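Local structure of uronate isomerase (Bacillus halodurans C-125, 3HK8) at residues 21-26 with 137-142; 26-31 with 355-360; 169-174 with 206-211; 297-302 with 320-325. The protein probably isomerises hexuronate sugars, interconverting D-glucuronate and D-fructuronate, at a zinc-containing active site of the amidohydrolase type. All coordinates share one frame; numbering follows the deposited sequence.

Contact 1 of 4, residues 21-26 with 137-142. With ZN (zinc ion), chain E; HDL (D-arabinohydroxamic acid), chain C.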
# COMPACT_ATOMS: atom_id res chain seq x y z
N PRO A 21 -40.93 -28.32 -10.47
CA PRO A 21 -40.58 -27.58 -11.69
C PRO A 21 -39.53 -26.54 -11.32
O PRO A 21 -39.68 -25.81 -10.34
CB PRO A 21 -41.91 -26.95 -12.11
CG PRO A 21 -42.92 -27.92 -11.60
CD PRO A 21 -42.38 -28.24 -10.21
N VAL A 22 -38.48 -26.47 -12.12
CA VAL A 22 -37.40 -25.54 -11.84
C VAL A 22 -37.42 -24.21 -12.57
O VAL A 22 -37.75 -24.14 -13.76
CB VAL A 22 -36.03 -26.21 -12.17
CG1 VAL A 22 -34.88 -25.23 -11.90
CG2 VAL A 22 -35.87 -27.50 -11.36
N THR A 23 -37.08 -23.15 -11.84
CA THR A 23 -36.95 -21.84 -12.44
C THR A 23 -35.43 -21.66 -12.45
O THR A 23 -34.80 -21.57 -11.39
CB THR A 23 -37.58 -20.71 -11.60
OG1 THR A 23 -39.01 -20.74 -11.72
CG2 THR A 23 -37.08 -19.34 -12.09
N ASP A 24 -34.84 -21.67 -13.64
CA ASP A 24 -33.40 -21.51 -13.81
C ASP A 24 -33.18 -20.00 -13.90
O ASP A 24 -33.38 -19.40 -14.97
CB ASP A 24 -32.96 -22.19 -15.10
CG ASP A 24 -31.50 -22.56 -15.09
OD1 ASP A 24 -30.70 -21.84 -14.45
OD2 ASP A 24 -31.16 -23.56 -15.73
N MET A 25 -32.74 -19.37 -12.81
CA MET A 25 -32.60 -17.92 -12.81
C MET A 25 -31.39 -17.26 -13.45
O MET A 25 -31.22 -16.05 -13.37
CB MET A 25 -32.85 -17.37 -11.39
CG MET A 25 -32.10 -18.06 -10.28
SD MET A 25 -30.39 -17.55 -10.18
CE MET A 25 -30.59 -15.92 -9.59
N HIS A 26 -30.55 -18.06 -14.11
CA HIS A 26 -29.42 -17.52 -14.86
C HIS A 26 -28.87 -18.52 -15.85
O HIS A 26 -28.29 -19.54 -15.48
CB HIS A 26 -28.27 -17.05 -13.96
CG HIS A 26 -27.08 -16.59 -14.74
ND1 HIS A 26 -27.15 -15.60 -15.69
CD2 HIS A 26 -25.79 -17.02 -14.75
CE1 HIS A 26 -25.97 -15.44 -16.26
NE2 HIS A 26 -25.12 -16.29 -15.70
N VAL A 137 -37.81 -28.04 -16.20
CA VAL A 137 -37.55 -26.61 -16.03
C VAL A 137 -38.77 -25.86 -16.59
O VAL A 137 -39.10 -25.97 -17.77
CB VAL A 137 -36.28 -26.18 -16.80
CG1 VAL A 137 -36.16 -24.66 -16.82
CG2 VAL A 137 -35.04 -26.79 -16.15
N SER A 138 -39.44 -25.10 -15.73
CA SER A 138 -40.62 -24.35 -16.14
C SER A 138 -40.29 -22.95 -16.62
O SER A 138 -40.98 -22.41 -17.48
CB SER A 138 -41.60 -24.25 -14.97
OG SER A 138 -41.03 -23.50 -13.91
N ASP A 139 -39.24 -22.35 -16.06
CA ASP A 139 -38.85 -21.00 -16.43
C ASP A 139 -37.34 -20.84 -16.59
O ASP A 139 -36.56 -21.31 -15.75
CB ASP A 139 -39.36 -20.01 -15.37
CG ASP A 139 -40.88 -20.02 -15.27
OD1 ASP A 139 -41.54 -19.26 -16.02
OD2 ASP A 139 -41.41 -20.80 -14.45
N VAL A 140 -36.95 -20.18 -17.66
CA VAL A 140 -35.55 -19.95 -17.95
C VAL A 140 -35.32 -18.44 -17.98
O VAL A 140 -36.09 -17.70 -18.59
CB VAL A 140 -35.14 -20.54 -19.32
CG1 VAL A 140 -33.71 -20.18 -19.65
CG2 VAL A 140 -35.33 -22.05 -19.30
N VAL A 141 -34.28 -17.99 -17.29
CA VAL A 141 -33.94 -16.57 -17.29
C VAL A 141 -32.74 -16.44 -18.23
O VAL A 141 -31.72 -17.09 -18.04
CB VAL A 141 -33.57 -16.07 -15.89
CG1 VAL A 141 -33.08 -14.61 -15.97
CG2 VAL A 141 -34.79 -16.17 -14.97
N MET A 142 -32.90 -15.62 -19.26
CA MET A 142 -31.86 -15.38 -20.26
C MET A 142 -30.89 -14.32 -19.77
O MET A 142 -31.12 -13.69 -18.74
CB MET A 142 -32.49 -14.86 -21.58
CG MET A 142 -33.58 -15.71 -22.23
SD MET A 142 -34.25 -14.96 -23.79
CE MET A 142 -35.31 -13.77 -23.13
ZN ZN E . -23.40 -16.88 -16.85
O1A HDL C . -22.38 -14.95 -16.80
C1 HDL C . -21.13 -15.00 -16.87
O1B HDL C . -20.37 -14.00 -16.95
C2 HDL C . -20.44 -16.38 -16.85
O2 HDL C . -21.38 -17.36 -16.38
C3 HDL C . -19.94 -16.72 -18.28
O3 HDL C . -21.02 -16.92 -19.19
C4 HDL C . -19.02 -17.99 -18.37
O4 HDL C . -18.22 -17.95 -19.55
C5 HDL C . -19.80 -19.34 -18.39
O5 HDL C . -19.74 -20.12 -19.34
N6 HDL C . -20.56 -19.62 -17.33
O6 HDL C . -20.02 -19.97 -16.13
O HOH W 1 -40.67 -23.09 -11.24
O HOH W 2 -29.26 -13.90 -16.38
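Val-141 lays its branched side chain along the backbone of Asp-24 and Met-25, with CB 3.4 Å from Met-25 O and CG2 3.5 Å from Met-25 CA. Its own N donates to Asp-24 O at 2.9 Å. Asp-24 is tied at its other end too, its N giving a bond to Asp-139 O at 2.7 Å, while its carboxylate turns to Ser-354 and Trp-366. These bonds join strands 22-24 and 137-141, a parallel pair running 16° apart, consistent with the start of an amidohydrolase barrel; just past the first strand, His-26 reaches the zinc ion through NE2. Between Val-22 and Thr-23 the ladder slips by one, Ser-138 being the extra residue of a beta bulge in which Val-22 O accepts from both Ser-138 N (2.8 Å) and Asp-139 N (3.3 Å). Ser-138 OG sits between its own N and carbonyl carbon (chi1 64°), which brings it to Asp-139 OD2, where it donates at 2.8 Å; it also accepts from a water that binds Pro-21 O and Thr-23 OG1, which Trp-409 also holds. Putting an alanine at Ser-138 would probably leave Asp-139 OD2 without that donor and the water one partner short, so the carboxylate could turn more freely.

Contact 2 of 4, residues 26-31 with 355-360. With ZN (zinc ion), chain E; HDL (D-arabinohydroxamic acid), chain C.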
# COMPACT_ATOMS: atom_id res chain seq x y z
N HIS A 26 -30.55 -18.06 -14.11
CA HIS A 26 -29.42 -17.52 -14.86
C HIS A 26 -28.87 -18.52 -15.85
O HIS A 26 -28.29 -19.54 -15.48
CB HIS A 26 -28.27 -17.05 -13.96
CG HIS A 26 -27.08 -16.59 -14.74
ND1 HIS A 26 -27.15 -15.60 -15.69
CD2 HIS A 26 -25.79 -17.02 -14.75
CE1 HIS A 26 -25.97 -15.44 -16.26
NE2 HIS A 26 -25.12 -16.29 -15.70
N THR A 27 -29.07 -18.21 -17.13
CA THR A 27 -28.58 -19.06 -18.22
C THR A 27 -28.14 -18.15 -19.36
O THR A 27 -28.27 -16.93 -19.29
CB THR A 27 -29.69 -19.98 -18.79
OG1 THR A 27 -30.56 -19.20 -19.62
CG2 THR A 27 -30.50 -20.63 -17.67
N HIS A 28 -27.61 -18.78 -20.41
CA HIS A 28 -27.17 -18.09 -21.60
C HIS A 28 -27.93 -18.72 -22.77
O HIS A 28 -27.40 -18.90 -23.86
CB HIS A 28 -25.66 -18.23 -21.77
CG HIS A 28 -24.88 -17.55 -20.69
ND1 HIS A 28 -24.58 -16.21 -20.72
CD2 HIS A 28 -24.41 -18.01 -19.50
CE1 HIS A 28 -23.96 -15.87 -19.60
NE2 HIS A 28 -23.85 -16.95 -18.85
N LEU A 29 -29.19 -19.06 -22.49
CA LEU A 29 -30.07 -19.65 -23.50
C LEU A 29 -30.97 -18.53 -24.01
O LEU A 29 -31.05 -17.47 -23.40
CB LEU A 29 -30.92 -20.77 -22.89
CG LEU A 29 -30.12 -21.93 -22.30
CD1 LEU A 29 -31.07 -23.00 -21.76
CD2 LEU A 29 -29.21 -22.51 -23.38
N PHE A 30 -31.63 -18.78 -25.13
CA PHE A 30 -32.52 -17.79 -25.71
C PHE A 30 -33.81 -18.43 -26.20
O PHE A 30 -33.83 -19.61 -26.56
CB PHE A 30 -31.83 -17.09 -26.89
CG PHE A 30 -30.67 -16.23 -26.49
CD1 PHE A 30 -30.88 -14.94 -26.00
CD2 PHE A 30 -29.36 -16.70 -26.60
CE1 PHE A 30 -29.80 -14.13 -25.63
CE2 PHE A 30 -28.28 -15.90 -26.23
CZ PHE A 30 -28.50 -14.61 -25.74
N SER A 31 -34.89 -17.65 -26.19
CA SER A 31 -36.18 -18.13 -26.67
C SER A 31 -35.89 -18.63 -28.09
O SER A 31 -35.19 -17.97 -28.85
CB SER A 31 -37.18 -16.97 -26.71
OG SER A 31 -38.47 -17.44 -27.02
N ASP A 355 -26.57 -21.82 -15.80
CA ASP A 355 -25.62 -21.04 -16.57
C ASP A 355 -25.45 -21.72 -17.93
O ASP A 355 -24.42 -21.57 -18.58
CB ASP A 355 -24.27 -20.99 -15.85
CG ASP A 355 -23.69 -19.59 -15.79
OD1 ASP A 355 -23.68 -18.90 -16.84
OD2 ASP A 355 -23.26 -19.17 -14.70
N ALA A 356 -26.46 -22.46 -18.35
CA ALA A 356 -26.39 -23.19 -19.61
C ALA A 356 -26.17 -22.31 -20.83
O ALA A 356 -26.82 -21.28 -21.00
CB ALA A 356 -27.65 -24.03 -19.80
N ARG A 357 -25.22 -22.73 -21.68
CA ARG A 357 -24.89 -22.04 -22.91
C ARG A 357 -25.46 -22.83 -24.07
O ARG A 357 -25.72 -22.29 -25.15
CB ARG A 357 -23.36 -21.93 -23.07
CG ARG A 357 -22.76 -20.72 -22.39
CD ARG A 357 -21.26 -20.84 -22.31
NE ARG A 357 -20.62 -19.62 -21.85
CZ ARG A 357 -20.39 -18.55 -22.61
NH1 ARG A 357 -20.74 -18.54 -23.88
NH2 ARG A 357 -19.79 -17.48 -22.08
N VAL A 358 -25.65 -24.13 -23.84
CA VAL A 358 -26.21 -25.03 -24.84
C VAL A 358 -27.47 -25.66 -24.24
O VAL A 358 -27.43 -26.21 -23.14
CB VAL A 358 -25.19 -26.13 -25.22
CG1 VAL A 358 -25.74 -26.99 -26.35
CG2 VAL A 358 -23.86 -25.49 -25.62
N LEU A 359 -28.57 -25.57 -24.98
CA LEU A 359 -29.86 -26.08 -24.54
C LEU A 359 -29.86 -27.38 -23.74
O LEU A 359 -30.40 -27.42 -22.64
CB LEU A 359 -30.80 -26.22 -25.74
CG LEU A 359 -32.20 -26.76 -25.45
CD1 LEU A 359 -32.93 -25.82 -24.50
CD2 LEU A 359 -32.98 -26.91 -26.75
N GLU A 360 -29.27 -28.44 -24.29
CA GLU A 360 -29.27 -29.74 -23.61
C GLU A 360 -28.59 -29.78 -22.24
O GLU A 360 -28.83 -30.69 -21.46
CB GLU A 360 -28.61 -30.81 -24.49
CG GLU A 360 -29.37 -31.17 -25.76
CD GLU A 360 -29.27 -30.11 -26.84
OE1 GLU A 360 -28.35 -29.26 -26.78
OE2 GLU A 360 -30.12 -30.13 -27.76
ZN ZN E . -23.40 -16.88 -16.85
O1A HDL C . -22.38 -14.95 -16.80
C1 HDL C . -21.13 -15.00 -16.87
O1B HDL C . -20.37 -14.00 -16.95
C2 HDL C . -20.44 -16.38 -16.85
O2 HDL C . -21.38 -17.36 -16.38
C3 HDL C . -19.94 -16.72 -18.28
O3 HDL C . -21.02 -16.92 -19.19
C4 HDL C . -19.02 -17.99 -18.37
O4 HDL C . -18.22 -17.95 -19.55
C5 HDL C . -19.80 -19.34 -18.39
O5 HDL C . -19.74 -20.12 -19.34
N6 HDL C . -20.56 -19.62 -17.33
O6 HDL C . -20.02 -19.97 -16.13
O HOH W 3 -28.02 -20.63 -26.34
O HOH W 4 -24.95 -19.64 -25.46
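The zinc site is built where His-26 and His-28, the His-X-His pair that follows strand 22-24, meet Asp-355. Both rings bind through NE2, and Asp-355 OD1 lies 2.0 Å from the zinc ion. The two histidines present themselves differently: the His-28 ring is nearly coplanar with the carboxylate, with OD1 at its edge, whereas the plane of the His-26 ring stands 79° from it. HDL completes the shell with O1A and O2, and Asp-355 OD2 is held by His-353. Backbone bonds fix the two loops behind the metal. Asp-355 N donates to His-26 O at 2.9 Å, in the carbonyl plane, and His-28 N donates to Ala-356 O at 2.7 Å. Arg-357 runs alongside His-28, its CG 3.9 Å from His-28 CB and its extended chain carrying the guanidinium to the bound hydroxamate. There NE bonds HDL O5 at 2.7 Å and NH2 bonds HDL O4 at 3.0 Å. Farther from the metal, Leu-29 CD2 reaches Leu-359 N at 3.5 Å, while CD1 touches Ala-356 CB at 4.1 Å. Helix 361-386 closes over this apolar end, with Leu-362 against both Leu-29 and Ala-356, while Leu-359 packs on helix 124-135 and Val-358 on helix 42-46.

Contact 3 of 4, residues 169-174 with 206-211. With HDL (D-arabinohydroxamic acid), chain C.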
# COMPACT_ATOMS: atom_id res chain seq x y z
N LEU A 169 -31.43 -7.91 -17.94
CA LEU A 169 -30.62 -6.89 -18.59
C LEU A 169 -29.14 -6.94 -18.17
O LEU A 169 -28.79 -6.48 -17.08
CB LEU A 169 -31.22 -5.51 -18.29
CG LEU A 169 -30.54 -4.25 -18.84
CD1 LEU A 169 -30.41 -4.31 -20.36
CD2 LEU A 169 -31.35 -3.03 -18.43
N ARG A 170 -28.29 -7.52 -19.02
CA ARG A 170 -26.87 -7.63 -18.73
C ARG A 170 -26.19 -6.31 -19.08
O ARG A 170 -26.38 -5.79 -20.18
CB ARG A 170 -26.24 -8.77 -19.54
CG ARG A 170 -24.74 -8.94 -19.31
CD ARG A 170 -24.40 -9.21 -17.84
NE ARG A 170 -24.55 -10.61 -17.50
CZ ARG A 170 -23.53 -11.47 -17.33
NH1 ARG A 170 -22.28 -11.07 -17.45
NH2 ARG A 170 -23.79 -12.74 -17.08
N LEU A 171 -25.39 -5.78 -18.16
CA LEU A 171 -24.76 -4.48 -18.38
C LEU A 171 -23.23 -4.37 -18.36
O LEU A 171 -22.70 -3.26 -18.22
CB LEU A 171 -25.34 -3.50 -17.36
CG LEU A 171 -26.86 -3.31 -17.49
CD1 LEU A 171 -27.40 -2.57 -16.29
CD2 LEU A 171 -27.17 -2.58 -18.79
N ASP A 172 -22.52 -5.48 -18.50
CA ASP A 172 -21.06 -5.46 -18.48
C ASP A 172 -20.38 -4.34 -19.29
O ASP A 172 -19.53 -3.62 -18.78
CB ASP A 172 -20.51 -6.82 -18.92
CG ASP A 172 -20.83 -7.93 -17.92
OD1 ASP A 172 -21.77 -7.76 -17.12
OD2 ASP A 172 -20.14 -8.97 -17.93
N PRO A 173 -20.75 -4.18 -20.58
CA PRO A 173 -20.13 -3.13 -21.41
C PRO A 173 -20.30 -1.73 -20.85
O PRO A 173 -19.38 -0.91 -20.90
CB PRO A 173 -20.83 -3.31 -22.76
CG PRO A 173 -21.14 -4.78 -22.78
CD PRO A 173 -21.67 -5.00 -21.38
N LEU A 174 -21.49 -1.45 -20.31
CA LEU A 174 -21.79 -0.14 -19.75
C LEU A 174 -21.00 0.17 -18.49
O LEU A 174 -20.42 1.25 -18.36
CB LEU A 174 -23.28 -0.03 -19.43
CG LEU A 174 -23.72 1.30 -18.82
CD1 LEU A 174 -23.60 2.40 -19.87
CD2 LEU A 174 -25.14 1.21 -18.30
N ARG A 206 -31.95 7.11 -18.81
CA ARG A 206 -32.88 6.99 -19.95
C ARG A 206 -32.61 5.68 -20.68
O ARG A 206 -33.54 4.95 -21.02
CB ARG A 206 -32.66 8.15 -20.93
CG ARG A 206 -33.85 9.08 -21.11
CD ARG A 206 -33.65 9.93 -22.38
NE ARG A 206 -33.88 9.12 -23.57
CZ ARG A 206 -33.14 9.15 -24.67
NH1 ARG A 206 -32.09 9.96 -24.75
NH2 ARG A 206 -33.45 8.36 -25.68
N PHE A 207 -31.33 5.41 -20.93
CA PHE A 207 -30.92 4.19 -21.61
C PHE A 207 -31.39 2.95 -20.85
O PHE A 207 -31.92 2.01 -21.44
CB PHE A 207 -29.39 4.15 -21.73
CG PHE A 207 -28.86 2.87 -22.33
CD1 PHE A 207 -28.87 2.67 -23.71
CD2 PHE A 207 -28.38 1.86 -21.51
CE1 PHE A 207 -28.40 1.47 -24.26
CE2 PHE A 207 -27.91 0.65 -22.05
CZ PHE A 207 -27.92 0.46 -23.43
N LEU A 208 -31.18 2.96 -19.53
CA LEU A 208 -31.59 1.83 -18.69
C LEU A 208 -33.11 1.67 -18.70
O LEU A 208 -33.64 0.58 -18.87
CB LEU A 208 -31.12 2.03 -17.24
CG LEU A 208 -29.61 2.10 -17.00
CD1 LEU A 208 -29.35 2.36 -15.52
CD2 LEU A 208 -28.95 0.80 -17.44
N THR A 209 -33.80 2.79 -18.52
CA THR A 209 -35.25 2.80 -18.51
C THR A 209 -35.84 2.32 -19.82
O THR A 209 -36.80 1.56 -19.83
CB THR A 209 -35.78 4.20 -18.18
OG1 THR A 209 -35.38 4.56 -16.86
CG2 THR A 209 -37.30 4.24 -18.26
N ASP A 210 -35.26 2.76 -20.94
CA ASP A 210 -35.76 2.34 -22.24
C ASP A 210 -35.68 0.83 -22.38
O ASP A 210 -36.63 0.20 -22.83
CB ASP A 210 -34.97 2.99 -23.38
CG ASP A 210 -35.24 4.48 -23.51
OD1 ASP A 210 -36.24 4.94 -22.92
OD2 ASP A 210 -34.47 5.18 -24.21
N TRP A 211 -34.55 0.25 -21.97
CA TRP A 211 -34.40 -1.19 -22.08
C TRP A 211 -35.21 -1.97 -21.07
O TRP A 211 -35.62 -3.10 -21.34
CB TRP A 211 -32.92 -1.57 -22.02
CG TRP A 211 -32.26 -1.34 -23.34
CD1 TRP A 211 -31.49 -0.28 -23.71
CD2 TRP A 211 -32.38 -2.17 -24.50
NE1 TRP A 211 -31.12 -0.39 -25.03
CE2 TRP A 211 -31.65 -1.54 -25.54
CE3 TRP A 211 -33.03 -3.39 -24.77
CZ2 TRP A 211 -31.56 -2.09 -26.82
CZ3 TRP A 211 -32.93 -3.93 -26.05
CH2 TRP A 211 -32.21 -3.28 -27.06
O1A HDL C . -22.38 -14.95 -16.80
C1 HDL C . -21.13 -15.00 -16.87
O1B HDL C . -20.37 -14.00 -16.95
C2 HDL C . -20.44 -16.38 -16.85
O2 HDL C . -21.38 -17.36 -16.38
C3 HDL C . -19.94 -16.72 -18.28
O3 HDL C . -21.02 -16.92 -19.19
C4 HDL C . -19.02 -17.99 -18.37
O4 HDL C . -18.22 -17.95 -19.55
C5 HDL C . -19.80 -19.34 -18.39
O5 HDL C . -19.74 -20.12 -19.34
N6 HDL C . -20.56 -19.62 -17.33
O6 HDL C . -20.02 -19.97 -16.13
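Leu-208 is the bump of this contact: its CD2 methyl enters the hollow between Leu-171 and Leu-174. Leu-171 CD1 lies 3.9 Å from Leu-208 CD2, and Leu-174 CD2 meets the same methyl at an equal 3.9 Å. In both pairs the side chains cross at a slant, and the one methyl is shared by two leucines. One turn along helix 198-215 from Leu-208, Trp-211 meets Leu-169 in another way. Both methyls of Leu-169 rest against Trp-211 CB, CD1 at 4.1 Å and CD2 at 4.2 Å, and the two side chains cross at about a right angle. The indole itself leads off to Pro-146, and its CD1 rests over the face of the Phe-207 ring, toward the rim. No hydrogen bond crosses here; the fit is wholly apolar, methyls against methyls and against the CB of Trp-211. Arg-170 runs the other way, toward the ligand. Bends at chi2 (59°) and chi3 (84°) bring its guanidinium round so that NH2 donates to HDL O1A at 2.6 Å, an oxygen that also binds zinc. NH1 forms a salt bridge with Asp-172 OD2 at 3.0 Å, and Asp-172 is anchored in turn by Ser-223. A methionine in place of Arg-170 would probably leave the ligand carboxylate without this positive mate and set Asp-172 free of its salt bridge. Leucines turned outward under helix 198-215, and an arginine turned inward from strand 169-170, are consistent with the wall of the alpha/beta barrel of the amidohydrolase family, helix outside and ligand within.

Contact 4 of 4, residues 297-302 with 320-325. With HDL (D-arabinohydroxamic acid), chain C.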
# COMPACT_ATOMS: atom_id res chain seq x y z
N LEU A 297 -28.82 -9.58 -5.80
CA LEU A 297 -28.65 -11.01 -6.04
C LEU A 297 -27.15 -11.15 -6.20
O LEU A 297 -26.55 -10.44 -7.01
CB LEU A 297 -29.35 -11.43 -7.33
CG LEU A 297 -30.86 -11.65 -7.22
CD1 LEU A 297 -31.51 -11.55 -8.59
CD2 LEU A 297 -31.11 -13.02 -6.58
N VAL A 298 -26.53 -12.03 -5.43
CA VAL A 298 -25.08 -12.20 -5.52
C VAL A 298 -24.58 -13.63 -5.56
O VAL A 298 -25.13 -14.51 -4.89
CB VAL A 298 -24.36 -11.50 -4.34
CG1 VAL A 298 -22.85 -11.75 -4.42
CG2 VAL A 298 -24.64 -10.01 -4.37
N THR A 299 -23.55 -13.85 -6.37
CA THR A 299 -22.89 -15.15 -6.47
C THR A 299 -21.42 -14.80 -6.69
O THR A 299 -21.10 -13.82 -7.38
CB THR A 299 -23.42 -16.01 -7.65
OG1 THR A 299 -23.01 -17.38 -7.46
CG2 THR A 299 -22.87 -15.51 -8.99
N MET A 300 -20.52 -15.56 -6.08
CA MET A 300 -19.10 -15.27 -6.22
C MET A 300 -18.33 -16.46 -6.79
O MET A 300 -18.70 -17.62 -6.61
CB MET A 300 -18.54 -14.81 -4.86
CG MET A 300 -19.25 -13.51 -4.39
SD MET A 300 -18.67 -12.78 -2.87
CE MET A 300 -17.27 -11.84 -3.53
N LEU A 301 -17.26 -16.14 -7.51
CA LEU A 301 -16.45 -17.15 -8.18
C LEU A 301 -15.38 -17.84 -7.34
O LEU A 301 -15.06 -19.01 -7.57
CB LEU A 301 -15.81 -16.52 -9.42
CG LEU A 301 -15.25 -17.43 -10.51
CD1 LEU A 301 -16.32 -18.41 -10.99
CD2 LEU A 301 -14.74 -16.56 -11.67
N SER A 302 -14.82 -17.14 -6.36
CA SER A 302 -13.77 -17.73 -5.53
C SER A 302 -14.29 -18.64 -4.42
O SER A 302 -15.22 -18.29 -3.70
CB SER A 302 -12.91 -16.63 -4.92
OG SER A 302 -11.89 -17.18 -4.10
N MET A 320 -29.79 -11.74 -1.61
CA MET A 320 -30.22 -13.11 -1.88
C MET A 320 -29.05 -13.75 -2.62
O MET A 320 -28.71 -13.32 -3.72
CB MET A 320 -31.48 -13.15 -2.76
CG MET A 320 -31.89 -14.57 -3.16
SD MET A 320 -32.36 -15.64 -1.75
CE MET A 320 -33.90 -14.91 -1.32
N ILE A 321 -28.42 -14.75 -2.02
CA ILE A 321 -27.30 -15.38 -2.69
C ILE A 321 -27.83 -16.53 -3.53
O ILE A 321 -28.83 -17.17 -3.17
CB ILE A 321 -26.22 -15.86 -1.70
CG1 ILE A 321 -26.75 -16.98 -0.81
CG2 ILE A 321 -25.78 -14.69 -0.82
CD1 ILE A 321 -25.74 -17.41 0.25
N PHE A 322 -27.17 -16.79 -4.66
CA PHE A 322 -27.61 -17.85 -5.54
C PHE A 322 -26.49 -18.64 -6.20
O PHE A 322 -25.37 -18.14 -6.38
CB PHE A 322 -28.51 -17.26 -6.64
CG PHE A 322 -27.77 -16.41 -7.65
CD1 PHE A 322 -27.33 -16.95 -8.86
CD2 PHE A 322 -27.50 -15.07 -7.38
CE1 PHE A 322 -26.63 -16.18 -9.78
CE2 PHE A 322 -26.79 -14.28 -8.30
CZ PHE A 322 -26.36 -14.84 -9.50
N GLY A 323 -26.82 -19.88 -6.53
CA GLY A 323 -25.95 -20.81 -7.22
C GLY A 323 -24.51 -21.08 -6.84
O GLY A 323 -23.94 -20.52 -5.90
N CYS A 324 -23.94 -22.02 -7.59
CA CYS A 324 -22.55 -22.44 -7.45
C CYS A 324 -22.06 -22.15 -8.86
O CYS A 324 -22.16 -22.96 -9.77
CB CYS A 324 -22.49 -23.92 -7.11
SG CYS A 324 -23.39 -24.25 -5.56
N TRP A 325 -21.54 -20.94 -9.00
CA TRP A 325 -21.10 -20.41 -10.27
C TRP A 325 -19.78 -20.84 -10.92
O TRP A 325 -18.71 -20.79 -10.30
CB TRP A 325 -21.13 -18.88 -10.16
CG TRP A 325 -20.80 -18.11 -11.40
CD1 TRP A 325 -21.22 -18.38 -12.67
CD2 TRP A 325 -20.08 -16.87 -11.47
NE1 TRP A 325 -20.79 -17.39 -13.53
CE2 TRP A 325 -20.09 -16.45 -12.82
CE3 TRP A 325 -19.41 -16.08 -10.52
CZ2 TRP A 325 -19.47 -15.27 -13.25
CZ3 TRP A 325 -18.79 -14.91 -10.95
CH2 TRP A 325 -18.83 -14.52 -12.30
O1A HDL C . -22.38 -14.95 -16.80
C1 HDL C . -21.13 -15.00 -16.87
O1B HDL C . -20.37 -14.00 -16.95
C2 HDL C . -20.44 -16.38 -16.85
O2 HDL C . -21.38 -17.36 -16.38
C3 HDL C . -19.94 -16.72 -18.28
O3 HDL C . -21.02 -16.92 -19.19
C4 HDL C . -19.02 -17.99 -18.37
O4 HDL C . -18.22 -17.95 -19.55
C5 HDL C . -19.80 -19.34 -18.39
O5 HDL C . -19.74 -20.12 -19.34
N6 HDL C . -20.56 -19.62 -17.33
O6 HDL C . -20.02 -19.97 -16.13
O HOH W 5 -21.06 -19.10 -6.84
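Thr-299 OG1 stands anti to its own N (chi1 -164°), which aims it at Phe-322, and a chi1 of 70° on Phe-322 folds the benzyl group back between its own N and carbonyl carbon, beneath the threonine. Thr-299 OG1 then donates to Phe-322 O at 2.7 Å, nearly along the C=O axis, while Thr-299 CB stands over the ring face, 3.8 Å from the Phe-322 ring centroid, a CH-pi contact. The methyl CG2 reaches the rim, 3.6 Å from Phe-322 CZ, and its other neighbour is the indole of Trp-325. The hydroxyl also accepts from a water that donates to Met-300 O and takes the N-H of Trp-325, so the end of strand 296-300 is tied to the loop that follows strand 319-321. Leu-301 CD1 lies over the six-membered ring of Trp-325, toward its rim, and Leu-301 CB touches Trp-325 CZ3 at 3.7 Å. Held this way, the indole presents its N-H edge to the active site, where NE1 donates to HDL O2 at 2.9 Å in an almost straight bond (177°). Before the loops, the strands pair in parallel: Val-298 N donates to Met-320 O at 3.1 Å and Phe-322 N to Val-298 O at 3.1 Å. They are the two strands of a beta-alpha-beta unit whose helix 306-315 covers Val-298 and Ile-321 through Leu-309. Strand 255-262 flanks strand 296-300, helix 331-345 packs against Ile-321 and Cys-324, and Arg-57 of a second subunit touches Met-320.

All four contacts are buried, but contact 3 lies farthest out, about 19 Å from the chain centre to its own, against 8 to 10 Å for the others. Contacts 1 and 4 are parallel strand pairs held by backbone bonds; contact 2 joins loops through a metal; contact 3 packs helix 198-215 on the end of strand 169-170 and the start of helix 172-176 through apolar side chains. Contacts 1 and 2 share His-26 and are stitched by Val-141 O and Thr-27 OG1. Met-25 of contact 1 rests on Phe-322 of contact 4, and Trp-325 touches Asp-355 of contact 2. Contacts 3 and 4 do not touch, yet both reach the same sheet, and all four supply a residue to the zinc-ligand site.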